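Side-chain contacts in ferritin light chain (Trichoplusia ni, PDB 1Z6O), which probably helps the ferrihydrite core to nucleate in an iron-storing shell of 12 light and 12 heavy chains: residues A[39-44]-A[157-162]; A[49-54]-A[114-119]; A[73-78]-A[176-181]; A[182-187]-A[202-207]. All blocks are in the same frame, centred on the assembly; numbering follows the deposited sequence.

Contact 1. Residues A[39-44]-A[157-162]; sequences TELQAY and PEIAQY. With CA (calcium ion), chain Z.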
loop_
_atom_site.group_PDB
_atom_site.type_symbol
_atom_site.label_atom_id
_atom_site.label_comp_id
_atom_site.label_asym_id
_atom_site.label_seq_id
_atom_site.Cartn_x
_atom_site.Cartn_y
_atom_site.Cartn_z
ATOM N N THR A 39 49.972 -32.361 4.891
ATOM C CA THR A 39 49.677 -33.497 4.029
ATOM C C THR A 39 48.392 -34.194 4.472
ATOM O O THR A 39 47.641 -34.699 3.633
ATOM C CB THR A 39 50.851 -34.521 4.000
ATOM O OG1 THR A 39 51.185 -34.895 5.335
ATOM C CG2 THR A 39 52.084 -33.900 3.337
ATOM N N GLU A 40 48.126 -34.228 5.776
ATOM C CA GLU A 40 46.888 -34.866 6.246
ATOM C C GLU A 40 45.654 -34.098 5.746
ATOM O O GLU A 40 44.634 -34.703 5.426
ATOM C CB GLU A 40 46.848 -34.934 7.777
ATOM C CG GLU A 40 47.803 -35.970 8.356
ATOM C CD GLU A 40 47.456 -37.390 7.926
ATOM O OE1 GLU A 40 48.398 -38.193 7.748
ATOM O OE2 GLU A 40 46.250 -37.710 7.775
ATOM N N LEU A 41 45.745 -32.772 5.683
ATOM C CA LEU A 41 44.606 -31.992 5.202
ATOM C C LEU A 41 44.353 -32.329 3.730
ATOM O O LEU A 41 43.205 -32.454 3.297
ATOM C CB LEU A 41 44.870 -30.496 5.378
ATOM C CG LEU A 41 43.621 -29.620 5.189
ATOM C CD1 LEU A 41 42.579 -29.974 6.270
ATOM C CD2 LEU A 41 44.005 -28.135 5.267
ATOM N N GLN A 42 45.421 -32.485 2.950
ATOM C CA GLN A 42 45.256 -32.854 1.544
ATOM C C GLN A 42 44.608 -34.235 1.440
ATOM O O GLN A 42 43.717 -34.449 0.614
ATOM C CB GLN A 42 46.610 -32.886 0.829
ATOM C CG GLN A 42 47.251 -31.511 0.661
ATOM C CD GLN A 42 48.633 -31.612 0.044
ATOM O OE1 GLN A 42 48.821 -32.313 -0.939
ATOM N NE2 GLN A 42 49.595 -30.905 0.611
ATOM N N ALA A 43 45.059 -35.182 2.260
ATOM C CA ALA A 43 44.480 -36.528 2.229
ATOM C C ALA A 43 43.017 -36.508 2.705
ATOM O O ALA A 43 42.233 -37.386 2.353
ATOM C CB ALA A 43 45.312 -37.498 3.112
ATOM N N TYR A 44 42.656 -35.515 3.512
ATOM C CA TYR A 44 41.279 -35.404 4.014
ATOM C C TYR A 44 40.357 -34.960 2.867
ATOM O O TYR A 44 39.203 -35.387 2.789
ATOM C CB TYR A 44 41.225 -34.398 5.179
ATOM C CG TYR A 44 39.995 -34.526 6.073
ATOM C CD1 TYR A 44 39.467 -35.783 6.402
ATOM C CD2 TYR A 44 39.419 -33.400 6.656
ATOM C CE1 TYR A 44 38.396 -35.908 7.307
ATOM C CE2 TYR A 44 38.348 -33.510 7.557
ATOM C CZ TYR A 44 37.847 -34.766 7.879
ATOM O OH TYR A 44 36.800 -34.870 8.781
ATOM N N PRO A 157 46.693 -23.454 15.459
ATOM C CA PRO A 157 45.302 -23.321 15.893
ATOM C C PRO A 157 44.362 -22.854 14.788
ATOM O O PRO A 157 43.145 -22.904 14.959
ATOM C CB PRO A 157 45.391 -22.343 17.070
ATOM C CG PRO A 157 46.575 -21.488 16.720
ATOM C CD PRO A 157 47.572 -22.466 16.119
ATOM N N GLU A 158 44.911 -22.404 13.660
ATOM C CA GLU A 158 44.052 -21.982 12.550
ATOM C C GLU A 158 43.429 -23.253 11.970
ATOM O O GLU A 158 42.223 -23.306 11.719
ATOM C CB GLU A 158 44.857 -21.237 11.478
ATOM C CG GLU A 158 43.977 -20.490 10.452
ATOM C CD GLU A 158 43.328 -21.398 9.396
ATOM O OE1 GLU A 158 42.184 -21.089 8.983
ATOM O OE2 GLU A 158 43.951 -22.399 8.960
ATOM N N ILE A 159 44.246 -24.281 11.764
ATOM C CA ILE A 159 43.726 -25.558 11.262
ATOM C C ILE A 159 42.782 -26.161 12.313
ATOM O O ILE A 159 41.727 -26.703 11.980
ATOM C CB ILE A 159 44.864 -26.580 10.991
ATOM C CG1 ILE A 159 45.734 -26.104 9.821
ATOM C CG2 ILE A 159 44.262 -27.968 10.701
ATOM C CD1 ILE A 159 44.957 -25.878 8.504
ATOM N N ALA A 160 43.157 -26.071 13.587
ATOM C CA ALA A 160 42.301 -26.617 14.643
ATOM C C ALA A 160 40.910 -25.964 14.657
ATOM O O ALA A 160 39.893 -26.658 14.712
ATOM C CB ALA A 160 42.977 -26.448 16.014
ATOM N N GLN A 161 40.864 -24.633 14.603
ATOM C CA GLN A 161 39.581 -23.920 14.627
ATOM C C GLN A 161 38.784 -24.204 13.350
ATOM O O GLN A 161 37.557 -24.318 13.392
ATOM C CB GLN A 161 39.812 -22.406 14.792
ATOM C CG GLN A 161 38.562 -21.541 14.539
ATOM C CD GLN A 161 37.542 -21.507 15.694
ATOM O OE1 GLN A 161 37.520 -22.366 16.592
ATOM N NE2 GLN A 161 36.675 -20.502 15.654
ATOM N N TYR A 162 39.475 -24.308 12.215
ATOM C CA TYR A 162 38.802 -24.627 10.947
ATOM C C TYR A 162 38.107 -25.996 11.076
ATOM O O TYR A 162 36.936 -26.150 10.716
ATOM C CB TYR A 162 39.830 -24.666 9.807
ATOM C CG TYR A 162 39.307 -25.231 8.498
ATOM C CD1 TYR A 162 38.229 -24.641 7.835
ATOM C CD2 TYR A 162 39.919 -26.332 7.906
ATOM C CE1 TYR A 162 37.773 -25.146 6.597
ATOM C CE2 TYR A 162 39.479 -26.837 6.678
ATOM C CZ TYR A 162 38.411 -26.241 6.036
ATOM O OH TYR A 162 37.989 -26.757 4.832
HETATM CA CA CA Z . 37.210 -23.265 18.936
#
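Leu41 and Ile159 meet head-on, each side chain reaching out from its own helix until the methyl ends face each other: Leu41 CD2 lies 4.1 Å from Ile159 CD1. With the alpha carbons of these two residues 8.9 Å apart, both side chains have to reach into the gap. Leu41 does it with CG anti to its backbone N (chi1 -167°), which sends both methyls toward the helix opposite and lets them serve different partners. While CD2 takes the isoleucine, CD1 comes in at the rim of the Tyr162 ring, close to the ring plane, and stands a looser 4.4 Å from Tyr162 CE2. The ring thus offers Leu41 an edge and not a face. Helices 37-61 and 157-190, which run in the same direction here, are the diagonal pair of the ferritin four-helix bundle, so this thin apolar bridge spans the middle of the core; Ile90 and Val94 of helix 70-96 also pack on Leu41. Tyr162 is fixed further by its polar end, where OH hydrogen-bonds to Asp89, and its ring is stacked with His93. On the outward side of the same helical turn Gln161 behaves quite differently. Its chain, anti at chi1 and bent at chi2, carries OE1 to a calcium ion at 2.5 Å. Glu164 of the same chain binds that ion too, and Gln161 and Glu164 of two other light chains complete the site.

Contact 2. Residues A[49-54]-A[114-119]; sequences LERSYD and KNYTAE
A chi1 of -176° turns the Tyr116 ring directly opposite its backbone N, and Asp54 holds CG anti to its own carbonyl carbon (chi1 -72°); together these bring the carboxylate parallel to the ring, over its CB-CG end. The two planes are only 4° apart. Asp54 CB sits over the middle of the ring in a CH-pi contact, 3.5 Å from its centroid; closer still is the backbone Asp54 O, 3.3 Å from Tyr116 CE2. Arg51, one turn back on the helix, bends at chi2 and brings NH1 obliquely to the ring, 3.9 Å from Tyr116 CD1. The same NH1 forms a salt bridge with Asp54 OD2 at 2.9 Å, the acceptor lying near the guanidinium plane, and NH2 turns to Glu135 of helix 122-148. The ring's hydroxyl is hydrogen-bonded to Ser58. A serine in place of Tyr116 would probably uncover Asp54 CB and leave Ser58 without its phenolic partner, weakening the hold of the 114-119 part of the loop between helices 70-96 and 122-148 on helix 37-61. A carboxylate stacked on an electron-rich ring gains little by itself, so Arg51 probably helps by offsetting the negative charge of Asp54 through the salt bridge.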
loop_
_atom_site.group_PDB
_atom_site.type_symbol
_atom_site.label_atom_id
_atom_site.label_comp_id
_atom_site.label_asym_id
_atom_site.label_seq_id
_atom_site.Cartn_x
_atom_site.Cartn_y
_atom_site.Cartn_z
ATOM N N LEU A 49 36.365 -36.720 -1.216
ATOM C CA LEU A 49 36.092 -36.896 -2.643
ATOM C C LEU A 49 35.656 -38.334 -2.928
ATOM O O LEU A 49 34.656 -38.576 -3.611
ATOM C CB LEU A 49 37.353 -36.550 -3.450
ATOM C CG LEU A 49 37.297 -36.762 -4.968
ATOM C CD1 LEU A 49 36.129 -35.962 -5.577
ATOM C CD2 LEU A 49 38.637 -36.314 -5.573
ATOM N N GLU A 50 36.411 -39.290 -2.402
ATOM C CA GLU A 50 36.091 -40.700 -2.595
ATOM C C GLU A 50 34.738 -41.029 -1.979
ATOM O O GLU A 50 33.915 -41.706 -2.598
ATOM C CB GLU A 50 37.177 -41.587 -1.959
ATOM C CG GLU A 50 38.543 -41.369 -2.613
ATOM C CD GLU A 50 39.705 -42.008 -1.850
ATOM O OE1 GLU A 50 39.581 -42.227 -0.620
ATOM O OE2 GLU A 50 40.754 -42.263 -2.487
ATOM N N ARG A 51 34.500 -40.565 -0.758
ATOM C CA ARG A 51 33.217 -40.857 -0.129
ATOM C C ARG A 51 32.054 -40.186 -0.854
ATOM O O ARG A 51 30.960 -40.755 -0.886
ATOM C CB ARG A 51 33.206 -40.437 1.349
ATOM C CG ARG A 51 34.095 -41.288 2.243
ATOM C CD ARG A 51 33.741 -42.776 2.163
ATOM N NE ARG A 51 34.582 -43.549 3.077
ATOM C CZ ARG A 51 34.956 -44.807 2.875
ATOM N NH1 ARG A 51 34.566 -45.454 1.782
ATOM N NH2 ARG A 51 35.736 -45.415 3.762
ATOM N N SER A 52 32.263 -38.998 -1.436
ATOM C CA SER A 52 31.147 -38.356 -2.132
ATOM C C SER A 52 30.644 -39.272 -3.241
ATOM O O SER A 52 29.435 -39.422 -3.425
ATOM C CB SER A 52 31.519 -36.973 -2.714
ATOM O OG SER A 52 32.398 -37.061 -3.822
ATOM N N TYR A 53 31.560 -39.893 -3.976
ATOM C CA TYR A 53 31.146 -40.796 -5.046
ATOM C C TYR A 53 30.611 -42.135 -4.512
ATOM O O TYR A 53 29.721 -42.720 -5.124
ATOM C CB TYR A 53 32.288 -40.971 -6.072
ATOM C CG TYR A 53 32.281 -39.831 -7.082
ATOM C CD1 TYR A 53 33.284 -38.849 -7.093
ATOM C CD2 TYR A 53 31.239 -39.716 -8.002
ATOM C CE1 TYR A 53 33.240 -37.781 -8.009
ATOM C CE2 TYR A 53 31.185 -38.659 -8.909
ATOM C CZ TYR A 53 32.182 -37.702 -8.912
ATOM O OH TYR A 53 32.112 -36.690 -9.839
ATOM N N ASP A 54 31.112 -42.616 -3.372
ATOM C CA ASP A 54 30.557 -43.851 -2.786
ATOM C C ASP A 54 29.083 -43.587 -2.417
ATOM O O ASP A 54 28.196 -44.396 -2.690
ATOM C CB ASP A 54 31.276 -44.255 -1.482
ATOM C CG ASP A 54 32.680 -44.789 -1.712
ATOM O OD1 ASP A 54 32.943 -45.323 -2.806
ATOM O OD2 ASP A 54 33.517 -44.688 -0.784
ATOM N N LYS A 114 38.680 -51.530 3.474
ATOM C CA LYS A 114 37.382 -52.164 3.281
ATOM C C LYS A 114 36.640 -51.488 2.134
ATOM O O LYS A 114 36.199 -50.344 2.261
ATOM C CB LYS A 114 36.557 -52.075 4.566
ATOM N N ASN A 115 36.509 -52.195 1.015
ATOM C CA ASN A 115 35.814 -51.655 -0.150
ATOM C C ASN A 115 34.382 -51.258 0.194
ATOM O O ASN A 115 33.715 -51.913 0.994
ATOM C CB ASN A 115 35.787 -52.681 -1.288
ATOM C CG ASN A 115 37.168 -52.991 -1.833
ATOM O OD1 ASN A 115 37.914 -52.090 -2.223
ATOM N ND2 ASN A 115 37.515 -54.275 -1.872
ATOM N N TYR A 116 33.915 -50.177 -0.416
ATOM C CA TYR A 116 32.558 -49.698 -0.191
ATOM C C TYR A 116 31.671 -50.336 -1.256
ATOM O O TYR A 116 31.920 -50.164 -2.442
ATOM C CB TYR A 116 32.515 -48.170 -0.337
ATOM C CG TYR A 116 31.169 -47.543 -0.026
ATOM C CD1 TYR A 116 30.949 -46.896 1.190
ATOM C CD2 TYR A 116 30.124 -47.577 -0.960
ATOM C CE1 TYR A 116 29.720 -46.281 1.479
ATOM C CE2 TYR A 116 28.884 -46.968 -0.684
ATOM C CZ TYR A 116 28.696 -46.319 0.538
ATOM O OH TYR A 116 27.503 -45.683 0.812
ATOM N N THR A 117 30.653 -51.085 -0.851
ATOM C CA THR A 117 29.752 -51.692 -1.831
ATOM C C THR A 117 28.419 -50.965 -1.723
ATOM O O THR A 117 27.909 -50.750 -0.624
ATOM C CB THR A 117 29.531 -53.196 -1.575
ATOM O OG1 THR A 117 28.718 -53.373 -0.416
ATOM C CG2 THR A 117 30.857 -53.898 -1.357
ATOM N N ALA A 118 27.855 -50.586 -2.862
ATOM C CA ALA A 118 26.595 -49.850 -2.883
ATOM C C ALA A 118 25.348 -50.727 -2.806
ATOM O O ALA A 118 24.298 -50.265 -2.358
ATOM C CB ALA A 118 26.535 -48.972 -4.136
ATOM N N GLU A 119 25.452 -51.985 -3.236
ATOM C CA GLU A 119 24.290 -52.884 -3.208
ATOM C C GLU A 119 24.119 -53.480 -1.812
ATOM O O GLU A 119 24.762 -54.468 -1.475
ATOM C CB GLU A 119 24.457 -54.020 -4.235
ATOM C CG GLU A 119 24.757 -53.546 -5.658
ATOM C CD GLU A 119 26.246 -53.320 -5.930
ATOM O OE1 GLU A 119 27.061 -53.375 -4.984
ATOM O OE2 GLU A 119 26.605 -53.078 -7.103
#

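Contact 3. Residues A[73-78]-A[176-181]; sequences SKLFKK and RTLAGH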
loop_
_atom_site.group_PDB
_atom_site.type_symbol
_atom_site.label_atom_id
_atom_site.label_comp_id
_atom_site.label_asym_id
_atom_site.label_seq_id
_atom_site.Cartn_x
_atom_site.Cartn_y
_atom_site.Cartn_z
ATOM N N SER A 73 17.443 -42.977 -0.652
ATOM C CA SER A 73 18.187 -42.373 -1.743
ATOM C C SER A 73 18.498 -40.902 -1.436
ATOM O O SER A 73 19.612 -40.421 -1.668
ATOM C CB SER A 73 17.380 -42.520 -3.048
ATOM O OG SER A 73 18.158 -42.101 -4.139
ATOM N N LYS A 74 17.516 -40.191 -0.890
ATOM C CA LYS A 74 17.684 -38.783 -0.536
ATOM C C LYS A 74 18.744 -38.619 0.566
ATOM O O LYS A 74 19.527 -37.661 0.558
ATOM C CB LYS A 74 16.347 -38.220 -0.045
ATOM C CG LYS A 74 16.353 -36.736 0.258
ATOM C CD LYS A 74 14.967 -36.288 0.733
ATOM C CE LYS A 74 14.912 -34.782 0.935
ATOM N NZ LYS A 74 13.594 -34.348 1.479
ATOM N N LEU A 75 18.757 -39.549 1.517
ATOM C CA LEU A 75 19.730 -39.509 2.609
ATOM C C LEU A 75 21.146 -39.593 2.029
ATOM O O LEU A 75 22.028 -38.801 2.383
ATOM C CB LEU A 75 19.484 -40.682 3.579
ATOM C CG LEU A 75 20.403 -40.819 4.808
ATOM C CD1 LEU A 75 19.741 -41.707 5.865
ATOM C CD2 LEU A 75 21.733 -41.431 4.396
ATOM N N PHE A 76 21.367 -40.549 1.131
ATOM C CA PHE A 76 22.692 -40.701 0.538
ATOM C C PHE A 76 23.065 -39.586 -0.420
ATOM O O PHE A 76 24.230 -39.215 -0.520
ATOM C CB PHE A 76 22.816 -42.054 -0.160
ATOM C CG PHE A 76 23.084 -43.177 0.792
ATOM C CD1 PHE A 76 22.076 -44.071 1.145
ATOM C CD2 PHE A 76 24.344 -43.309 1.379
ATOM C CE1 PHE A 76 22.320 -45.091 2.079
ATOM C CE2 PHE A 76 24.603 -44.321 2.309
ATOM C CZ PHE A 76 23.584 -45.214 2.659
ATOM N N LYS A 77 22.079 -39.042 -1.120
ATOM C CA LYS A 77 22.353 -37.952 -2.045
ATOM C C LYS A 77 22.827 -36.730 -1.248
ATOM O O LYS A 77 23.737 -36.000 -1.665
ATOM C CB LYS A 77 21.083 -37.634 -2.839
ATOM C CG LYS A 77 21.180 -36.408 -3.729
ATOM C CD LYS A 77 22.272 -36.540 -4.761
ATOM C CE LYS A 77 22.218 -35.348 -5.714
ATOM N NZ LYS A 77 23.453 -35.247 -6.510
ATOM N N LYS A 78 22.216 -36.506 -0.092
ATOM C CA LYS A 78 22.617 -35.381 0.750
ATOM C C LYS A 78 24.046 -35.597 1.276
ATOM O O LYS A 78 24.855 -34.666 1.288
ATOM C CB LYS A 78 21.640 -35.219 1.915
ATOM C CG LYS A 78 22.002 -34.077 2.850
ATOM C CD LYS A 78 20.911 -33.839 3.886
ATOM C CE LYS A 78 21.274 -32.680 4.806
ATOM N NZ LYS A 78 20.221 -32.429 5.830
ATOM N N ARG A 176 25.001 -39.201 15.366
ATOM C CA ARG A 176 23.897 -39.518 16.272
ATOM C C ARG A 176 22.637 -39.858 15.465
ATOM O O ARG A 176 21.890 -40.778 15.808
ATOM C CB ARG A 176 23.617 -38.334 17.207
ATOM C CG ARG A 176 22.334 -38.500 18.051
ATOM C CD ARG A 176 22.370 -39.767 18.939
ATOM N NE ARG A 176 21.128 -39.864 19.718
ATOM C CZ ARG A 176 19.979 -40.335 19.242
ATOM N NH1 ARG A 176 19.904 -40.782 17.987
ATOM N NH2 ARG A 176 18.885 -40.306 20.001
ATOM N N THR A 177 22.397 -39.113 14.393
ATOM C CA THR A 177 21.222 -39.366 13.550
ATOM C C THR A 177 21.281 -40.762 12.918
ATOM O O THR A 177 20.307 -41.524 12.976
ATOM C CB THR A 177 21.112 -38.305 12.433
ATOM O OG1 THR A 177 20.894 -37.026 13.036
ATOM C CG2 THR A 177 19.942 -38.618 11.483
ATOM N N LEU A 178 22.423 -41.099 12.324
ATOM C CA LEU A 178 22.587 -42.407 11.695
ATOM C C LEU A 178 22.536 -43.539 12.718
ATOM O O LEU A 178 21.976 -44.602 12.442
ATOM C CB LEU A 178 23.909 -42.456 10.910
ATOM C CG LEU A 178 23.911 -41.579 9.650
ATOM C CD1 LEU A 178 25.331 -41.475 9.074
ATOM C CD2 LEU A 178 22.968 -42.199 8.609
ATOM N N ALA A 179 23.117 -43.329 13.900
ATOM C CA ALA A 179 23.076 -44.370 14.932
ATOM C C ALA A 179 21.612 -44.612 15.323
ATOM O O ALA A 179 21.198 -45.753 15.540
ATOM C CB ALA A 179 23.882 -43.943 16.171
ATOM N N GLY A 180 20.841 -43.532 15.427
ATOM C CA GLY A 180 19.429 -43.668 15.769
ATOM C C GLY A 180 18.692 -44.462 14.694
ATOM O O GLY A 180 17.839 -45.295 15.012
ATOM N N HIS A 181 19.005 -44.214 13.422
ATOM C CA HIS A 181 18.342 -44.952 12.339
ATOM C C HIS A 181 18.641 -46.448 12.458
ATOM O O HIS A 181 17.747 -47.268 12.253
ATOM C CB HIS A 181 18.802 -44.484 10.941
ATOM C CG HIS A 181 18.433 -43.072 10.608
ATOM N ND1 HIS A 181 17.410 -42.399 11.240
ATOM C CD2 HIS A 181 18.924 -42.222 9.674
ATOM C CE1 HIS A 181 17.284 -41.193 10.711
ATOM N NE2 HIS A 181 18.191 -41.060 9.757
#
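The bond from Lys77 N to Ser73 O, at 2.9 Å, is among the shortest polar links here, a rung of the helix that presents Leu75 to Leu178 and His181. Leu75 is nearly fully extended, chi1 being 180°, and its CD1 makes the closest approaches. It comes within 3.9 Å of His181 CD2, approaching the imidazole at a slant, and within 4.3 Å of Leu178 CD2. The other methyl, CD2, is turned back onto its neighbour Phe76 and rests over the centre of that ring, 4.1 Å above its plane. Helices 70-96 and 157-190 run antiparallel as neighbours in the ferritin four-helix bundle, and Leu126 of helix 122-148 closes in on both Leu75 and His181, so a third helix shares this layer of the core. The imidazole has a backbone neighbour as well: Thr177 O lies 3.4 Å above one of its faces, over the centre, and accepts the helical bond from His181 N at 3.0 Å. Leu178 reaches the contact through its tip and also packs against Gln133. Around the far side of helix 157-190, Arg176 hydrogen-bonds to Ser47 and Asn52 of a heavy chain.

Contact 4. Residues A[182-187]-A[202-207]; sequences TSDLKK and YVFDEY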
loop_
_atom_site.group_PDB
_atom_site.type_symbol
_atom_site.label_atom_id
_atom_site.label_comp_id
_atom_site.label_asym_id
_atom_site.label_seq_id
_atom_site.Cartn_x
_atom_site.Cartn_y
_atom_site.Cartn_z
ATOM N N THR A 182 19.885 -46.818 12.773
ATOM C CA THR A 182 20.188 -48.242 12.886
ATOM C C THR A 182 19.447 -48.854 14.064
ATOM O O THR A 182 19.037 -50.011 13.988
ATOM C CB THR A 182 21.718 -48.551 13.022
ATOM O OG1 THR A 182 22.210 -48.071 14.281
ATOM C CG2 THR A 182 22.488 -47.900 11.891
ATOM N N SER A 183 19.267 -48.098 15.152
ATOM C CA SER A 183 18.518 -48.624 16.303
ATOM C C SER A 183 17.064 -48.872 15.912
ATOM O O SER A 183 16.464 -49.867 16.323
ATOM C CB SER A 183 18.514 -47.642 17.487
ATOM O OG SER A 183 19.813 -47.477 18.002
ATOM N N ASP A 184 16.481 -47.948 15.155
ATOM C CA ASP A 184 15.095 -48.124 14.733
ATOM C C ASP A 184 14.942 -49.379 13.876
ATOM O O ASP A 184 14.019 -50.161 14.087
ATOM C CB ASP A 184 14.599 -46.903 13.950
ATOM C CG ASP A 184 14.374 -45.676 14.855
ATOM O OD1 ASP A 184 14.239 -45.846 16.085
ATOM O OD2 ASP A 184 14.316 -44.541 14.338
ATOM N N LEU A 185 15.844 -49.572 12.912
ATOM C CA LEU A 185 15.767 -50.748 12.040
ATOM C C LEU A 185 15.990 -52.029 12.829
ATOM O O LEU A 185 15.327 -53.038 12.595
ATOM C CB LEU A 185 16.800 -50.669 10.914
ATOM C CG LEU A 185 16.636 -49.643 9.788
ATOM C CD1 LEU A 185 16.983 -50.330 8.478
ATOM C CD2 LEU A 185 15.232 -49.115 9.709
ATOM N N LYS A 186 16.933 -51.993 13.764
ATOM C CA LYS A 186 17.205 -53.160 14.594
ATOM C C LYS A 186 15.920 -53.591 15.314
ATOM O O LYS A 186 15.608 -54.782 15.390
ATOM C CB LYS A 186 18.294 -52.826 15.625
ATOM C CG LYS A 186 18.475 -53.878 16.712
ATOM C CD LYS A 186 19.524 -53.430 17.737
ATOM C CE LYS A 186 19.515 -54.345 18.958
ATOM N NZ LYS A 186 20.615 -54.030 19.917
ATOM N N LYS A 187 15.170 -52.628 15.842
ATOM C CA LYS A 187 13.932 -52.963 16.539
ATOM C C LYS A 187 12.872 -53.525 15.596
ATOM O O LYS A 187 12.147 -54.444 15.970
ATOM C CB LYS A 187 13.384 -51.739 17.279
ATOM C CG LYS A 187 14.289 -51.300 18.429
ATOM C CD LYS A 187 13.773 -50.052 19.135
ATOM C CE LYS A 187 14.744 -49.594 20.234
ATOM N NZ LYS A 187 14.139 -48.496 21.060
ATOM N N TYR A 202 8.839 -49.514 4.794
ATOM C CA TYR A 202 8.095 -48.571 3.963
ATOM C C TYR A 202 7.817 -47.290 4.769
ATOM O O TYR A 202 8.062 -46.170 4.306
ATOM C CB TYR A 202 6.778 -49.220 3.520
ATOM C CG TYR A 202 5.805 -48.270 2.856
ATOM C CD1 TYR A 202 6.136 -47.604 1.674
ATOM C CD2 TYR A 202 4.540 -48.060 3.397
ATOM C CE1 TYR A 202 5.218 -46.749 1.042
ATOM C CE2 TYR A 202 3.618 -47.215 2.772
ATOM C CZ TYR A 202 3.963 -46.567 1.599
ATOM O OH TYR A 202 3.046 -45.754 0.980
ATOM N N VAL A 203 7.307 -47.455 5.982
ATOM C CA VAL A 203 7.011 -46.305 6.836
ATOM C C VAL A 203 8.289 -45.520 7.165
ATOM O O VAL A 203 8.302 -44.283 7.166
ATOM C CB VAL A 203 6.323 -46.777 8.147
ATOM C CG1 VAL A 203 6.281 -45.641 9.182
ATOM C CG2 VAL A 203 4.883 -47.244 7.821
ATOM N N PHE A 204 9.368 -46.241 7.436
ATOM C CA PHE A 204 10.634 -45.587 7.759
ATOM C C PHE A 204 11.149 -44.795 6.553
ATOM O O PHE A 204 11.636 -43.671 6.705
ATOM C CB PHE A 204 11.676 -46.621 8.186
ATOM C CG PHE A 204 12.926 -46.004 8.752
ATOM C CD1 PHE A 204 12.936 -45.492 10.048
ATOM C CD2 PHE A 204 14.073 -45.883 7.969
ATOM C CE1 PHE A 204 14.076 -44.859 10.564
ATOM C CE2 PHE A 204 15.219 -45.251 8.471
ATOM C CZ PHE A 204 15.217 -44.739 9.768
ATOM N N ASP A 205 11.048 -45.370 5.355
ATOM C CA ASP A 205 11.492 -44.641 4.163
ATOM C C ASP A 205 10.673 -43.364 3.964
ATOM O O ASP A 205 11.214 -42.328 3.573
ATOM C CB ASP A 205 11.387 -45.505 2.902
ATOM C CG ASP A 205 11.874 -44.763 1.655
ATOM O OD1 ASP A 205 11.045 -44.190 0.913
ATOM O OD2 ASP A 205 13.103 -44.729 1.435
ATOM N N GLU A 206 9.367 -43.429 4.233
ATOM C CA GLU A 206 8.514 -42.244 4.092
ATOM C C GLU A 206 8.948 -41.190 5.113
ATOM O O GLU A 206 8.954 -39.988 4.831
ATOM C CB GLU A 206 7.042 -42.620 4.313
ATOM C CG GLU A 206 6.458 -43.500 3.195
ATOM C CD GLU A 206 6.325 -42.748 1.871
ATOM O OE1 GLU A 206 5.764 -41.631 1.880
ATOM O OE2 GLU A 206 6.770 -43.269 0.823
ATOM N N TYR A 207 9.312 -41.649 6.304
ATOM C CA TYR A 207 9.789 -40.758 7.363
ATOM C C TYR A 207 11.088 -40.062 6.909
ATOM O O TYR A 207 11.265 -38.858 7.125
ATOM C CB TYR A 207 10.051 -41.569 8.633
ATOM C CG TYR A 207 10.812 -40.818 9.701
ATOM C CD1 TYR A 207 10.207 -39.785 10.419
ATOM C CD2 TYR A 207 12.132 -41.158 10.014
ATOM C CE1 TYR A 207 10.891 -39.108 11.425
ATOM C CE2 TYR A 207 12.830 -40.485 11.026
ATOM C CZ TYR A 207 12.197 -39.464 11.725
ATOM O OH TYR A 207 12.858 -38.803 12.733
#
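Both segments are helical, and they come nearest at Leu185 and Phe204, whose alpha carbons are 8.4 Å apart. Phe204 fills that gap. Its chi1 of -170° swings the ring away from its own backbone nitrogen and out between two consecutive residues of the longer helix, Asp184 and Leu185, and each treats it differently. Leu185 crosses the ring at about a right angle and sets CD2 over one face, somewhat toward the rim; this CH-pi contact measures 3.9 Å to the centroid, and Leu185 CD2 is 3.8 Å from Phe204 CD2. Its chi2 of -138° falls away from a staggered value, perhaps reflecting some strain in placing that methyl. Asp184 takes the edge instead: OD2 lies near the ring plane, 3.8 Å from Phe204 CE1, with the carboxylate turned 74° to the ring. Carboxylate oxygen against the slightly positive C-H rim is probably a mildly favourable pairing, although the charge of Asp184 finds its main partner in Arg53 of a heavy chain, through OD1. His181, a turn earlier, meets Phe204 edge-to-face. An alanine in place of Phe204 would probably leave a gap between the two helices, with Leu185 CD2 deprived of the face it rests on. Leu123 and Leu126 of helix 122-148 also pack on Leu185, while Tyr207 turns to Phe180 and Lys184 of a heavy chain. A short helix such as 197-211, following the four-helix bundle, folded against the end of helix 157-190 and set among neighbouring subunits, is a hallmark of the ferritin subunit.

From the N terminus, helix 37-61 opens contact 1 and then contact 2, and helix 70-96 opens contact 3 before either has closed. Contact 2 closes first, at segment 114-119, and so nests inside the larger loop that contact 1 closes at the start of helix 157-190. Contact 3 closes further along that helix and crosses both. Contact 4 follows in series, joining the end of helix 157-190 to helix 197-211. Contacts 1 and 3 tie together opposite ends of the bundle, their centres about 26 Å apart. Contact 3 touches both neighbours: Phe76 packs on Tyr116 of contact 2, and the other side of contact 3 borders contact 4.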